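Local coordinates for A197 (Sulfolobus turreted icosahedral virus, PDB 2C0N), which probably acts as a viral glycosyltransferase of the GT-A fold, moving a sugar from an activated donor to an acceptor, at residues M1-S12 / M51-E62; K169-R177 / P182-N190. One frame throughout, in Å; residues are numbered along the deposited sequence.

Contact 1: M1-S12 / M51-E62. With SO4 (sulfate ion), chain D.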
loop_
_atom_site.group_PDB
_atom_site.type_symbol
_atom_site.label_atom_id
_atom_site.label_comp_id
_atom_site.label_asym_id
_atom_site.label_seq_id
_atom_site.Cartn_x
_atom_site.Cartn_y
_atom_site.Cartn_z
HETATM N N MSE A 1 -21.200 -14.684 -2.190
HETATM C CA MSE A 1 -19.819 -15.176 -2.016
HETATM C C MSE A 1 -18.960 -14.060 -1.448
HETATM O O MSE A 1 -19.006 -12.931 -1.952
HETATM C CB MSE A 1 -19.252 -15.629 -3.350
HETATM C CG MSE A 1 -17.888 -16.267 -3.238
HETATM SE SE MSE A 1 -17.063 -16.696 -4.924
HETATM C CE MSE A 1 -16.676 -14.942 -5.645
ATOM N N ARG A 2 -18.190 -14.382 -0.407
ATOM C CA ARG A 2 -17.292 -13.434 0.219
ATOM C C ARG A 2 -15.851 -13.912 0.102
ATOM O O ARG A 2 -15.512 -15.012 0.515
ATOM C CB ARG A 2 -17.639 -13.197 1.683
ATOM C CG ARG A 2 -16.889 -11.998 2.236
ATOM C CD ARG A 2 -17.454 -11.453 3.489
ATOM N NE ARG A 2 -18.752 -10.866 3.242
ATOM C CZ ARG A 2 -18.994 -9.681 2.681
ATOM N NH1 ARG A 2 -18.015 -8.869 2.301
ATOM N NH2 ARG A 2 -20.246 -9.306 2.500
ATOM N N THR A 3 -15.017 -13.049 -0.455
ATOM C CA THR A 3 -13.660 -13.386 -0.844
ATOM C C THR A 3 -12.667 -12.620 0.005
ATOM O O THR A 3 -12.801 -11.396 0.186
ATOM C CB THR A 3 -13.459 -13.038 -2.318
ATOM O OG1 THR A 3 -14.448 -13.738 -3.085
ATOM C CG2 THR A 3 -12.086 -13.406 -2.810
ATOM N N LEU A 4 -11.675 -13.351 0.501
ATOM C CA LEU A 4 -10.559 -12.795 1.209
ATOM C C LEU A 4 -9.311 -12.959 0.345
ATOM O O LEU A 4 -8.889 -14.094 0.015
ATOM C CB LEU A 4 -10.365 -13.487 2.550
ATOM C CG LEU A 4 -9.358 -12.857 3.513
ATOM C CD1 LEU A 4 -9.648 -11.386 3.703
ATOM C CD2 LEU A 4 -9.422 -13.565 4.818
ATOM N N PHE A 5 -8.741 -11.815 -0.033
ATOM C CA PHE A 5 -7.529 -11.789 -0.845
ATOM C C PHE A 5 -6.270 -11.931 0.018
ATOM O O PHE A 5 -6.097 -11.223 0.977
ATOM C CB PHE A 5 -7.440 -10.495 -1.652
ATOM C CG PHE A 5 -8.332 -10.477 -2.843
ATOM C CD1 PHE A 5 -9.704 -10.338 -2.682
ATOM C CD2 PHE A 5 -7.827 -10.615 -4.116
ATOM C CE1 PHE A 5 -10.541 -10.340 -3.780
ATOM C CE2 PHE A 5 -8.652 -10.622 -5.220
ATOM C CZ PHE A 5 -10.026 -10.469 -5.035
ATOM N N PHE A 6 -5.375 -12.818 -0.370
ATOM C CA PHE A 6 -4.096 -12.950 0.307
ATOM C C PHE A 6 -3.042 -12.582 -0.707
ATOM O O PHE A 6 -2.971 -13.174 -1.789
ATOM C CB PHE A 6 -3.895 -14.362 0.826
ATOM C CG PHE A 6 -4.723 -14.678 2.054
ATOM C CD1 PHE A 6 -6.033 -15.057 1.928
ATOM C CD2 PHE A 6 -4.189 -14.528 3.320
ATOM C CE1 PHE A 6 -6.812 -15.313 3.047
ATOM C CE2 PHE A 6 -4.945 -14.779 4.441
ATOM C CZ PHE A 6 -6.243 -15.169 4.313
ATOM N N ILE A 7 -2.240 -11.584 -0.351
ATOM C CA ILE A 7 -1.272 -10.998 -1.244
ATOM C C ILE A 7 0.140 -11.229 -0.682
ATOM O O ILE A 7 0.535 -10.533 0.236
ATOM C CB ILE A 7 -1.568 -9.491 -1.425
ATOM C CG1 ILE A 7 -2.975 -9.287 -2.021
ATOM C CG2 ILE A 7 -0.393 -8.840 -2.241
ATOM C CD1 ILE A 7 -3.594 -7.867 -1.816
ATOM N N PRO A 8 0.902 -12.205 -1.227
ATOM C CA PRO A 8 2.286 -12.442 -0.781
ATOM C C PRO A 8 3.127 -11.241 -1.171
ATOM O O PRO A 8 3.103 -10.856 -2.337
ATOM C CB PRO A 8 2.712 -13.677 -1.588
ATOM C CG PRO A 8 1.513 -14.247 -2.122
ATOM C CD PRO A 8 0.476 -13.197 -2.217
ATOM N N SER A 9 3.763 -10.594 -0.220
ATOM C CA SER A 9 4.630 -9.464 -0.577
ATOM C C SER A 9 6.055 -9.652 -0.139
ATOM O O SER A 9 6.359 -10.581 0.616
ATOM C CB SER A 9 4.063 -8.179 0.012
ATOM O OG SER A 9 4.532 -8.018 1.302
HETATM N N MSE A 10 6.907 -8.723 -0.574
HETATM C CA MSE A 10 8.282 -8.577 -0.071
HETATM C C MSE A 10 8.425 -7.392 0.884
HETATM O O MSE A 10 9.534 -6.973 1.210
HETATM C CB MSE A 10 9.270 -8.495 -1.233
HETATM C CG MSE A 10 9.041 -9.609 -2.231
HETATM SE SE MSE A 10 9.912 -11.160 -1.545
HETATM C CE MSE A 10 11.652 -10.784 -2.186
ATOM N N GLY A 11 7.275 -6.901 1.392
ATOM C CA GLY A 11 7.239 -5.842 2.388
ATOM C C GLY A 11 6.728 -4.496 1.877
ATOM O O GLY A 11 6.622 -3.534 2.646
ATOM N N SER A 12 6.394 -4.422 0.597
ATOM C CA SER A 12 5.758 -3.219 0.077
ATOM C C SER A 12 4.717 -3.601 -0.954
ATOM O O SER A 12 4.753 -4.733 -1.503
ATOM C CB SER A 12 6.777 -2.288 -0.514
ATOM O OG SER A 12 7.308 -2.822 -1.701
HETATM N N MSE A 51 -11.117 -18.159 9.394
HETATM C CA MSE A 51 -11.986 -17.014 9.154
HETATM C C MSE A 51 -13.265 -17.401 8.361
HETATM O O MSE A 51 -13.404 -17.124 7.174
HETATM C CB MSE A 51 -11.167 -15.898 8.513
HETATM C CG MSE A 51 -10.061 -15.357 9.463
HETATM SE SE MSE A 51 -8.615 -14.417 8.553
HETATM C CE MSE A 51 -9.581 -12.826 8.238
ATOM N N LYS A 52 -14.221 -17.995 9.090
ATOM C CA LYS A 52 -15.376 -18.713 8.511
ATOM C C LYS A 52 -16.363 -17.844 7.727
ATOM O O LYS A 52 -17.182 -18.358 6.976
ATOM C CB LYS A 52 -16.149 -19.470 9.601
ATOM C CG LYS A 52 -15.305 -20.355 10.525
ATOM C CD LYS A 52 -14.254 -21.157 9.770
ATOM C CE LYS A 52 -14.002 -22.519 10.424
ATOM N NZ LYS A 52 -15.070 -23.484 9.993
ATOM N N ASP A 53 -16.281 -16.529 7.871
ATOM C CA ASP A 53 -17.128 -15.655 7.067
ATOM C C ASP A 53 -16.715 -15.568 5.616
ATOM O O ASP A 53 -17.499 -15.134 4.751
ATOM C CB ASP A 53 -17.201 -14.297 7.724
ATOM C CG ASP A 53 -18.102 -14.339 8.899
ATOM O OD1 ASP A 53 -19.232 -14.816 8.677
ATOM O OD2 ASP A 53 -17.673 -14.012 10.026
ATOM N N TYR A 54 -15.524 -16.062 5.331
ATOM C CA TYR A 54 -14.997 -15.964 3.981
ATOM C C TYR A 54 -15.142 -17.309 3.315
ATOM O O TYR A 54 -14.826 -18.322 3.909
ATOM C CB TYR A 54 -13.555 -15.449 4.005
ATOM C CG TYR A 54 -13.542 -14.060 4.598
ATOM C CD1 TYR A 54 -13.351 -13.878 5.944
ATOM C CD2 TYR A 54 -13.797 -12.935 3.821
ATOM C CE1 TYR A 54 -13.383 -12.604 6.514
ATOM C CE2 TYR A 54 -13.843 -11.657 4.387
ATOM C CZ TYR A 54 -13.626 -11.497 5.731
ATOM O OH TYR A 54 -13.688 -10.229 6.330
ATOM N N ASP A 55 -15.645 -17.282 2.083
ATOM C CA ASP A 55 -16.031 -18.478 1.326
ATOM C C ASP A 55 -14.934 -18.855 0.356
ATOM O O ASP A 55 -14.867 -19.995 -0.094
ATOM C CB ASP A 55 -17.259 -18.196 0.454
ATOM C CG ASP A 55 -18.456 -17.723 1.244
ATOM O OD1 ASP A 55 -18.792 -18.359 2.254
ATOM O OD2 ASP A 55 -19.056 -16.713 0.829
ATOM N N THR A 56 -14.155 -17.854 -0.051
ATOM C CA THR A 56 -13.202 -17.989 -1.123
ATOM C C THR A 56 -11.883 -17.354 -0.710
ATOM O O THR A 56 -11.850 -16.240 -0.213
ATOM C CB THR A 56 -13.766 -17.357 -2.422
ATOM O OG1 THR A 56 -14.989 -18.042 -2.773
ATOM C CG2 THR A 56 -12.790 -17.484 -3.568
ATOM N N LEU A 57 -10.812 -18.093 -0.906
ATOM C CA LEU A 57 -9.458 -17.582 -0.718
ATOM C C LEU A 57 -8.980 -17.197 -2.099
ATOM O O LEU A 57 -8.868 -18.069 -2.973
ATOM C CB LEU A 57 -8.560 -18.675 -0.145
ATOM C CG LEU A 57 -7.219 -18.249 0.483
ATOM C CD1 LEU A 57 -6.572 -19.403 1.188
ATOM C CD2 LEU A 57 -6.289 -17.750 -0.559
ATOM N N ALA A 58 -8.698 -15.910 -2.287
ATOM C CA ALA A 58 -8.123 -15.429 -3.539
ATOM C C ALA A 58 -6.660 -15.127 -3.292
ATOM O O ALA A 58 -6.349 -14.311 -2.411
ATOM C CB ALA A 58 -8.831 -14.194 -4.000
ATOM N N PHE A 59 -5.754 -15.800 -4.020
ATOM C CA PHE A 59 -4.331 -15.389 -4.044
ATOM C C PHE A 59 -4.108 -14.398 -5.178
ATOM O O PHE A 59 -4.536 -14.653 -6.325
ATOM C CB PHE A 59 -3.442 -16.599 -4.305
ATOM C CG PHE A 59 -3.185 -17.430 -3.098
ATOM C CD1 PHE A 59 -2.629 -16.876 -1.972
ATOM C CD2 PHE A 59 -3.441 -18.785 -3.119
ATOM C CE1 PHE A 59 -2.327 -17.652 -0.859
ATOM C CE2 PHE A 59 -3.159 -19.555 -1.983
ATOM C CZ PHE A 59 -2.613 -18.982 -0.881
ATOM N N LEU A 60 -3.453 -13.293 -4.845
ATOM C CA LEU A 60 -3.087 -12.248 -5.767
ATOM C C LEU A 60 -1.682 -11.834 -5.463
ATOM O O LEU A 60 -1.419 -11.359 -4.362
ATOM C CB LEU A 60 -4.045 -11.049 -5.640
ATOM C CG LEU A 60 -3.929 -9.925 -6.678
ATOM C CD1 LEU A 60 -4.233 -10.426 -8.042
ATOM C CD2 LEU A 60 -4.892 -8.809 -6.303
ATOM N N ASP A 61 -0.758 -12.089 -6.414
ATOM C CA ASP A 61 0.639 -11.704 -6.243
ATOM C C ASP A 61 0.670 -10.191 -6.198
ATOM O O ASP A 61 -0.161 -9.518 -6.818
ATOM C CB ASP A 61 1.503 -12.216 -7.383
ATOM C CG ASP A 61 1.872 -13.682 -7.240
ATOM O OD1 ASP A 61 1.679 -14.290 -6.158
ATOM O OD2 ASP A 61 2.375 -14.206 -8.236
ATOM N N GLU A 62 1.598 -9.652 -5.420
ATOM C CA GLU A 62 1.686 -8.201 -5.236
ATOM C C GLU A 62 2.007 -7.440 -6.544
ATOM O O GLU A 62 1.824 -6.231 -6.631
ATOM C CB GLU A 62 2.697 -7.892 -4.150
ATOM C CG GLU A 62 2.922 -6.413 -3.856
ATOM C CD GLU A 62 3.962 -5.758 -4.753
ATOM O OE1 GLU A 62 4.820 -6.496 -5.301
ATOM O OE2 GLU A 62 3.922 -4.512 -4.936
HETATM S S SO4 D . -21.980 -12.751 2.091
HETATM O O1 SO4 D . -23.202 -13.538 2.106
HETATM O O2 SO4 D . -21.250 -13.116 0.898
HETATM O O3 SO4 D . -22.332 -11.341 2.095
HETATM O O4 SO4 D . -21.132 -13.021 3.260
HETATM O O HOH W 1 3.638 -11.640 -4.673
HETATM O O HOH W 2 6.329 -3.209 -4.225
#
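Strands 3-8 and 56-60 run parallel, their axes 4.6 Å apart at closest and 29° apart in direction, with backbone bonds from Leu4 N to Thr56 O, Ala58 N to Leu4 O, Phe6 N to Ala58 O and Leu60 N to Phe6 O. Where the pairing starts, Arg2 O accepts from both Asp55 N and Thr56 N, while Arg2 N reaches the anti side of Asp55 OD2 at 2.8 Å. On the face that carries Thr3, Phe5 and Ala58, Ala58 CB sits over the middle of the Phe5 ring, 3.7 Å from its centroid, and touches Thr3 CG2; Phe122 of strand 120-124 packs against this patch. The reverse side has Phe6 CD1 against Leu57 CD2 (3.7 Å), beneath helix 37-50. This is the Rossmann-like core of a GT-A domain, and strand 56-60 runs into Asp61 and Glu62, the first two residues of an Asp-Glu-Asp sequence consistent with the DXD motif. With its CG anti to the backbone N (chi1 179°), Glu62 brings CG to 3.4 Å from Ser12 O, and the bend at chi2 turns the carboxylate, so that a water joins OE2 to Ser12 OG; OE1 pairs with Arg14. Back where the pairing starts, Leu4 CD2 lies over one face of the Tyr54 ring, toward its rim, and meets Met51 CE at 3.5 Å. The Arg2 guanidinium, turned 84° to that ring, holds a sulfate, probably from the crystallisation liquor, through NE and NH2, with NH1 on Glu27.

Contact 2: K169-R177 / P182-N190; sequences KAYHFIDER and PDRKLILQN
Tyr171 has Ile187 CD1 over one face of its ring, 4.1 Å above the plane and shifted toward the rim. Chi1 of 62° sets Ile187 CG1 between its own backbone N and carbonyl carbon, 3.9 Å from Tyr171 CD1. The two residues belong to the outer strands of an antiparallel meander, 162-173, 178-180 and 186-188, so their side chains meet across the middle strand, where Ala179 touches both. At the beginning of both segments, Pro182 CG rests 3.6 Å from Ala170 O and packs on Lys169 CB. Phe173 takes Gln189 CB at its ring edge, 4.1 Å from CZ. Ile174 and Leu186 cross at about a right angle and meet through their CD1 methyls at 3.5 Å.

The direct backbone bond between the segments runs from Gln189 N to Arg177 O, 2.8 Å long and in the carbonyl plane. It follows a tight corner in which Asp175 OD1 accepts from Arg177 N, an Asx turn. A water bound to both Glu176 O and Gln189 O adds a second bridge. The Arg177 chain runs beside Asn190 before bending at chi3 (-67°), which turns NH2 to Glu176 OE1 at 3.3 Å. NH1 bonds to Met10 O of the second subunit, and it also gives to a water 2.9 Å away that in turn donates to Asn190 OD1.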
loop_
_atom_site.group_PDB
_atom_site.type_symbol
_atom_site.label_atom_id
_atom_site.label_comp_id
_atom_site.label_asym_id
_atom_site.label_seq_id
_atom_site.Cartn_x
_atom_site.Cartn_y
_atom_site.Cartn_z
ATOM N N LYS A 169 -8.715 -10.873 -16.091
ATOM C CA LYS A 169 -7.494 -10.379 -16.707
ATOM C C LYS A 169 -6.825 -9.406 -15.774
ATOM O O LYS A 169 -7.523 -8.679 -15.039
ATOM C CB LYS A 169 -7.801 -9.680 -18.045
ATOM C CG LYS A 169 -8.233 -10.658 -19.130
ATOM C CD LYS A 169 -8.513 -9.973 -20.468
ATOM C CE LYS A 169 -9.191 -10.874 -21.427
ATOM N NZ LYS A 169 -9.090 -10.424 -22.834
ATOM N N ALA A 170 -5.490 -9.409 -15.811
ATOM C CA ALA A 170 -4.682 -8.541 -14.956
ATOM C C ALA A 170 -3.422 -8.057 -15.659
ATOM O O ALA A 170 -2.873 -8.760 -16.520
ATOM C CB ALA A 170 -4.294 -9.323 -13.693
ATOM N N TYR A 171 -2.905 -6.903 -15.221
ATOM C CA TYR A 171 -1.554 -6.476 -15.583
ATOM C C TYR A 171 -0.549 -7.178 -14.675
ATOM O O TYR A 171 -0.847 -7.428 -13.499
ATOM C CB TYR A 171 -1.406 -4.968 -15.372
ATOM C CG TYR A 171 -2.415 -4.179 -16.135
ATOM C CD1 TYR A 171 -2.412 -4.156 -17.521
ATOM C CD2 TYR A 171 -3.428 -3.514 -15.466
ATOM C CE1 TYR A 171 -3.360 -3.435 -18.215
ATOM C CE2 TYR A 171 -4.377 -2.814 -16.132
ATOM C CZ TYR A 171 -4.355 -2.771 -17.498
ATOM O OH TYR A 171 -5.356 -2.059 -18.073
ATOM N N HIS A 172 0.671 -7.397 -15.197
ATOM C CA HIS A 172 1.752 -8.004 -14.443
ATOM C C HIS A 172 2.869 -6.977 -14.426
ATOM O O HIS A 172 3.551 -6.777 -15.405
ATOM C CB HIS A 172 2.199 -9.321 -15.120
ATOM C CG HIS A 172 2.915 -10.269 -14.219
ATOM N ND1 HIS A 172 2.976 -10.115 -12.847
ATOM C CD2 HIS A 172 3.610 -11.392 -14.503
ATOM C CE1 HIS A 172 3.703 -11.098 -12.337
ATOM N NE2 HIS A 172 4.072 -11.901 -13.317
ATOM N N PHE A 173 2.980 -6.281 -13.316
ATOM C CA PHE A 173 3.914 -5.192 -13.187
ATOM C C PHE A 173 5.335 -5.635 -13.051
ATOM O O PHE A 173 5.637 -6.607 -12.352
ATOM C CB PHE A 173 3.503 -4.304 -12.001
ATOM C CG PHE A 173 2.459 -3.341 -12.361
ATOM C CD1 PHE A 173 1.112 -3.709 -12.395
ATOM C CD2 PHE A 173 2.808 -2.082 -12.784
ATOM C CE1 PHE A 173 0.130 -2.808 -12.810
ATOM C CE2 PHE A 173 1.834 -1.173 -13.219
ATOM C CZ PHE A 173 0.467 -1.545 -13.233
ATOM N N ILE A 174 6.216 -4.919 -13.754
ATOM C CA ILE A 174 7.635 -5.186 -13.769
ATOM C C ILE A 174 8.319 -4.295 -12.744
ATOM O O ILE A 174 9.039 -4.766 -11.876
ATOM C CB ILE A 174 8.239 -5.007 -15.174
ATOM C CG1 ILE A 174 7.527 -5.920 -16.186
ATOM C CG2 ILE A 174 9.701 -5.351 -15.185
ATOM C CD1 ILE A 174 7.722 -5.460 -17.653
ATOM N N ASP A 175 8.074 -3.004 -12.836
ATOM C CA ASP A 175 8.453 -2.099 -11.776
ATOM C C ASP A 175 7.182 -1.494 -11.219
ATOM O O ASP A 175 6.118 -2.093 -11.343
ATOM C CB ASP A 175 9.548 -1.111 -12.238
ATOM C CG ASP A 175 9.077 -0.109 -13.260
ATOM O OD1 ASP A 175 7.886 -0.119 -13.548
ATOM O OD2 ASP A 175 9.894 0.725 -13.763
ATOM N N GLU A 176 7.277 -0.335 -10.577
ATOM C CA GLU A 176 6.110 0.269 -9.963
ATOM C C GLU A 176 5.128 0.839 -10.972
ATOM O O GLU A 176 3.986 1.116 -10.601
ATOM C CB GLU A 176 6.547 1.363 -9.006
ATOM C CG GLU A 176 7.383 0.862 -7.879
ATOM C CD GLU A 176 8.875 0.738 -8.156
ATOM O OE1 GLU A 176 9.360 0.909 -9.288
ATOM O OE2 GLU A 176 9.588 0.483 -7.175
ATOM N N ARG A 177 5.561 1.003 -12.229
ATOM C CA ARG A 177 4.782 1.735 -13.239
ATOM C C ARG A 177 4.558 0.982 -14.551
ATOM O O ARG A 177 3.514 1.189 -15.215
ATOM C CB ARG A 177 5.494 3.065 -13.585
ATOM C CG ARG A 177 5.510 4.062 -12.480
ATOM C CD ARG A 177 6.648 5.148 -12.639
ATOM N NE ARG A 177 7.888 4.453 -12.482
ATOM C CZ ARG A 177 8.476 4.160 -11.347
ATOM N NH1 ARG A 177 8.031 4.616 -10.151
ATOM N NH2 ARG A 177 9.574 3.427 -11.402
ATOM N N PRO A 182 -2.470 -7.909 -20.551
ATOM C CA PRO A 182 -2.916 -9.199 -21.104
ATOM C C PRO A 182 -2.883 -9.328 -22.640
ATOM O O PRO A 182 -2.957 -10.440 -23.150
ATOM C CB PRO A 182 -4.359 -9.351 -20.579
ATOM C CG PRO A 182 -4.579 -8.298 -19.613
ATOM C CD PRO A 182 -3.489 -7.270 -19.704
ATOM N N ASP A 183 -2.775 -8.216 -23.362
ATOM C CA ASP A 183 -2.633 -8.228 -24.835
ATOM C C ASP A 183 -1.171 -8.274 -25.253
ATOM O O ASP A 183 -0.866 -7.954 -26.396
ATOM C CB ASP A 183 -3.188 -6.972 -25.486
ATOM C CG ASP A 183 -4.669 -6.828 -25.376
ATOM O OD1 ASP A 183 -5.393 -7.817 -25.569
ATOM O OD2 ASP A 183 -5.109 -5.667 -25.146
ATOM N N ARG A 184 -0.283 -8.621 -24.316
ATOM C CA ARG A 184 1.159 -8.786 -24.522
ATOM C C ARG A 184 1.850 -7.503 -24.955
ATOM O O ARG A 184 2.751 -7.528 -25.785
ATOM C CB ARG A 184 1.442 -9.881 -25.544
ATOM C CG ARG A 184 0.897 -11.205 -25.168
ATOM C CD ARG A 184 1.185 -12.209 -26.229
ATOM N NE ARG A 184 0.310 -11.980 -27.377
ATOM C CZ ARG A 184 -0.854 -12.592 -27.587
ATOM N NH1 ARG A 184 -1.301 -13.527 -26.750
ATOM N NH2 ARG A 184 -1.563 -12.298 -28.678
ATOM N N LYS A 185 1.390 -6.381 -24.438
ATOM C CA LYS A 185 1.999 -5.110 -24.713
ATOM C C LYS A 185 2.492 -4.580 -23.397
ATOM O O LYS A 185 2.086 -5.028 -22.350
ATOM C CB LYS A 185 0.958 -4.178 -25.352
ATOM C CG LYS A 185 0.461 -4.671 -26.744
ATOM C CD LYS A 185 0.804 -3.748 -27.917
ATOM C CE LYS A 185 2.217 -3.963 -28.489
ATOM N NZ LYS A 185 2.375 -5.192 -29.315
ATOM N N LEU A 186 3.397 -3.635 -23.442
ATOM C CA LEU A 186 3.825 -2.967 -22.215
ATOM C C LEU A 186 2.975 -1.714 -21.995
ATOM O O LEU A 186 2.766 -0.943 -22.935
ATOM C CB LEU A 186 5.278 -2.583 -22.388
ATOM C CG LEU A 186 6.226 -2.410 -21.225
ATOM C CD1 LEU A 186 6.307 -3.682 -20.380
ATOM C CD2 LEU A 186 7.589 -2.054 -21.853
ATOM N N ILE A 187 2.494 -1.506 -20.785
ATOM C CA ILE A 187 1.691 -0.320 -20.469
ATOM C C ILE A 187 2.361 0.380 -19.316
ATOM O O ILE A 187 3.197 -0.202 -18.650
ATOM C CB ILE A 187 0.219 -0.675 -20.142
ATOM C CG1 ILE A 187 0.087 -1.578 -18.921
ATOM C CG2 ILE A 187 -0.406 -1.269 -21.358
ATOM C CD1 ILE A 187 0.057 -0.838 -17.601
ATOM N N LEU A 188 2.013 1.639 -19.111
ATOM C CA LEU A 188 2.570 2.455 -18.042
ATOM C C LEU A 188 1.415 3.074 -17.241
ATOM O O LEU A 188 0.558 3.716 -17.812
ATOM C CB LEU A 188 3.444 3.517 -18.671
ATOM C CG LEU A 188 4.492 4.267 -17.854
ATOM C CD1 LEU A 188 5.444 4.967 -18.777
ATOM C CD2 LEU A 188 3.770 5.311 -17.085
ATOM N N GLN A 189 1.439 2.902 -15.929
ATOM C CA GLN A 189 0.457 3.459 -15.033
ATOM C C GLN A 189 1.187 4.295 -14.005
ATOM O O GLN A 189 1.870 3.753 -13.155
ATOM C CB GLN A 189 -0.333 2.310 -14.376
ATOM C CG GLN A 189 -1.360 2.770 -13.379
ATOM C CD GLN A 189 -2.252 3.856 -13.878
ATOM O OE1 GLN A 189 -2.019 5.060 -13.624
ATOM N NE2 GLN A 189 -3.315 3.460 -14.572
ATOM N N ASN A 190 1.057 5.614 -14.064
ATOM C CA ASN A 190 1.806 6.477 -13.146
ATOM C C ASN A 190 0.915 7.485 -12.448
ATOM O O ASN A 190 1.339 8.574 -12.076
ATOM C CB ASN A 190 2.990 7.157 -13.855
ATOM C CG ASN A 190 4.077 7.668 -12.874
ATOM O OD1 ASN A 190 4.490 6.994 -11.893
ATOM N ND2 ASN A 190 4.561 8.863 -13.154
HETATM O O HOH W 3 2.224 3.389 -10.744
HETATM O O HOH W 4 5.511 5.960 -9.513
#

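How the contacts relate
Contact 1 lies in the buried middle of the chain and contact 2 toward its periphery; their centres are 21 Å apart, and their nearest atoms come to about 5 Å without touching. One sheet carries both. Asp63, the residue directly after 51-62, bonds through its backbone to Phe173, so the possible DXD sequence starts at the end of contact 1 and its last residue pairs with the strand of contact 2. The dimer joins them again: Met10 of contact 1 faces Arg177 of the other subunit's contact 2. Past contact 2 the chain continues to His198 and His200, which bind nickel and appear to belong to a purification tag; those of the second subunit reach Tyr54 and Asp53 of contact 1.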